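Local coordinates for SRPBCC family protein (Bacillus thuringiensis serovar konkukian, PDB 3F08), which is of unknown function but belongs to the polyketide cyclase and lipid transport family, whose fold suggests that it binds a small hydrophobic ligand, at the interface of chains A and B. Numbering follows the deposited sequence. Chains: chain A/B, uncharacterized protein Q6HG14.

The interface of chains A and B. Residues chain A 18, 22-23, 63, 65; chain B 41, 44, 59-61.
B:Arg44 reaches across to A:Trp18 and lays its guanidinium against the A:Gly22-A:Gly23 backbone, in a two-fold symmetric contact between two SRPBCC (START-like, helix-grip) domains that may be a biological dimer or a product of crystal packing. The arginine suits this place because a long apolar stem carries a flat, many-armed donor. The stem bends at chi3 (-74°), and B:Arg44 NH1 gives a hydrogen bond of 2.8 Å to the backbone O of A:Trp18, in helix 14-21. That bond is angled, 135° at the hydrogen, and leaves the guanidinium plane. NH1 also lies over the five-membered ring of the indole, toward its rim, in a cation-pi contact with the two planes nearly perpendicular. A:Gly22 CA shares this indole face, and the backbone N of A:Gly23 sits over the centre of the guanidinium; with no side chains, the two glycines let the flat group come close. From within its own chain, B:Glu41 O accepts the N-H of B:Arg44 NE, in the guanidinium plane, at 2.9 Å, which helps set the rotation of the group.

A:Phe63, with CG anti to its backbone N (chi1 172°), projects from strand 55-64 between two partners. Its ring crosses the arginine side chain at about a right angle, steeply turned from the guanidinium. A:Phe63 CZ meets B:Arg44 CG at 3.7 Å, while CD1 packs on B:Leu60 CD2, a branched aliphatic end suited to an aromatic ring.

The engineered A:Asp65 joins the partner directly through its backbone N, which donates a nearly straight bond of 2.8 Å to B:Glu61 O. OD1 accepts the N-H of A:Trp18 NE1; the oxygen lies in the indole plane, whereas the indole meets it from above the carboxylate plane. This helps hold the indole with one face toward the arginine. A water links OD2 to B:Glu61 OE1, bridging two acidic groups whose carboxylate planes stand nearly at right angles. B:Arg59, whose NH2 makes a salt bridge of 2.6 Å to B:Glu41 OE1, may ease their repulsion, with NE 4.1 Å from A:Asp65 OD2.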
loop_
_atom_site.group_PDB
_atom_site.type_symbol
_atom_site.label_atom_id
_atom_site.label_comp_id
_atom_site.label_asym_id
_atom_site.label_seq_id
_atom_site.Cartn_x
_atom_site.Cartn_y
_atom_site.Cartn_z
ATOM N N TRP A 18 -10.521 -5.376 9.110
ATOM C CA TRP A 18 -9.494 -5.016 8.141
ATOM C C TRP A 18 -10.116 -4.382 6.901
ATOM O O TRP A 18 -9.533 -3.485 6.300
ATOM C CB TRP A 18 -8.686 -6.243 7.731
ATOM C CG TRP A 18 -7.531 -5.920 6.820
ATOM C CD1 TRP A 18 -7.301 -6.430 5.572
ATOM C CD2 TRP A 18 -6.431 -5.037 7.103
ATOM N NE1 TRP A 18 -6.123 -5.920 5.064
ATOM C CE2 TRP A 18 -5.572 -5.065 5.982
ATOM C CE3 TRP A 18 -6.091 -4.227 8.195
ATOM C CZ2 TRP A 18 -4.391 -4.310 5.922
ATOM C CZ3 TRP A 18 -4.915 -3.476 8.135
ATOM C CH2 TRP A 18 -4.080 -3.525 7.005
ATOM N N GLY A 22 -8.162 -1.082 6.787
ATOM C CA GLY A 22 -6.953 -1.387 6.034
ATOM C C GLY A 22 -6.526 -0.401 4.958
ATOM O O GLY A 22 -5.350 -0.331 4.617
ATOM N N GLY A 23 -7.470 0.361 4.417
ATOM C CA GLY A 23 -7.143 1.320 3.375
ATOM C C GLY A 23 -6.425 2.549 3.900
ATOM O O GLY A 23 -6.832 3.151 4.897
ATOM N N PHE A 63 2.908 -2.287 3.869
ATOM C CA PHE A 63 1.532 -2.764 3.811
ATOM C C PHE A 63 1.517 -4.252 3.515
ATOM O O PHE A 63 2.202 -4.722 2.614
ATOM C CB PHE A 63 0.732 -2.020 2.735
ATOM C CG PHE A 63 -0.648 -2.589 2.501
ATOM C CD1 PHE A 63 -0.859 -3.598 1.557
ATOM C CD2 PHE A 63 -1.735 -2.131 3.246
ATOM C CE1 PHE A 63 -2.144 -4.146 1.361
ATOM C CE2 PHE A 63 -3.019 -2.665 3.062
ATOM C CZ PHE A 63 -3.228 -3.675 2.119
ATOM N N ASP A 65 -1.544 -7.106 3.232
ATOM C CA ASP A 65 -2.952 -7.470 3.319
ATOM C C ASP A 65 -3.215 -8.765 4.092
ATOM O O ASP A 65 -4.128 -8.831 4.923
ATOM C CB ASP A 65 -3.540 -7.589 1.911
ATOM C CG ASP A 65 -5.050 -7.648 1.916
ATOM O OD1 ASP A 65 -5.692 -6.644 2.302
ATOM O OD2 ASP A 65 -5.602 -8.702 1.540
ATOM N N GLU B 41 -11.340 1.030 -2.348
ATOM C CA GLU B 41 -11.005 0.401 -1.076
ATOM C C GLU B 41 -9.867 1.114 -0.330
ATOM O O GLU B 41 -8.933 0.482 0.178
ATOM C CB GLU B 41 -10.665 -1.077 -1.310
ATOM C CG GLU B 41 -11.900 -1.910 -1.637
ATOM C CD GLU B 41 -11.667 -3.402 -1.519
ATOM O OE1 GLU B 41 -10.997 -3.837 -0.557
ATOM O OE2 GLU B 41 -12.173 -4.143 -2.381
ATOM N N ARG B 44 -6.352 0.222 -1.820
ATOM C CA ARG B 44 -5.920 -1.176 -1.902
ATOM C C ARG B 44 -6.251 -1.873 -3.222
ATOM O O ARG B 44 -5.718 -2.942 -3.514
ATOM C CB ARG B 44 -6.550 -1.983 -0.761
ATOM C CG ARG B 44 -5.964 -1.721 0.610
ATOM C CD ARG B 44 -6.801 -2.398 1.691
ATOM N NE ARG B 44 -8.054 -1.681 1.916
ATOM C CZ ARG B 44 -8.971 -2.023 2.816
ATOM N NH1 ARG B 44 -8.793 -3.086 3.586
ATOM N NH2 ARG B 44 -10.057 -1.282 2.966
ATOM N N ARG B 59 -5.520 -6.257 -6.894
ATOM C CA ARG B 59 -5.477 -6.017 -5.466
ATOM C C ARG B 59 -4.060 -5.900 -4.910
ATOM O O ARG B 59 -3.192 -6.715 -5.232
ATOM C CB ARG B 59 -6.241 -7.146 -4.771
ATOM C CG ARG B 59 -5.979 -7.279 -3.300
ATOM C CD ARG B 59 -7.177 -7.865 -2.580
ATOM N NE ARG B 59 -7.555 -6.923 -1.547
ATOM C CZ ARG B 59 -8.745 -6.350 -1.438
ATOM N NH1 ARG B 59 -9.714 -6.630 -2.297
ATOM N NH2 ARG B 59 -8.945 -5.472 -0.472
ATOM N N LEU B 60 -3.828 -4.866 -4.103
ATOM C CA LEU B 60 -2.523 -4.664 -3.476
ATOM C C LEU B 60 -2.365 -5.701 -2.362
ATOM O O LEU B 60 -3.208 -5.771 -1.460
ATOM C CB LEU B 60 -2.421 -3.256 -2.874
ATOM C CG LEU B 60 -1.103 -2.918 -2.157
ATOM C CD1 LEU B 60 0.031 -2.850 -3.185
ATOM C CD2 LEU B 60 -1.226 -1.588 -1.418
ATOM N N GLU B 61 -1.300 -6.502 -2.415
ATOM C CA GLU B 61 -1.078 -7.527 -1.396
ATOM C C GLU B 61 0.008 -7.135 -0.400
ATOM O O GLU B 61 -0.152 -7.314 0.810
ATOM C CB GLU B 61 -0.692 -8.858 -2.045
ATOM C CG GLU B 61 -1.770 -9.507 -2.908
ATOM C CD GLU B 61 -2.969 -9.988 -2.105
ATOM O OE1 GLU B 61 -2.838 -10.153 -0.871
ATOM O OE2 GLU B 61 -4.038 -10.215 -2.712
HETATM O O HOH W 1 -5.389 -10.775 0.088
#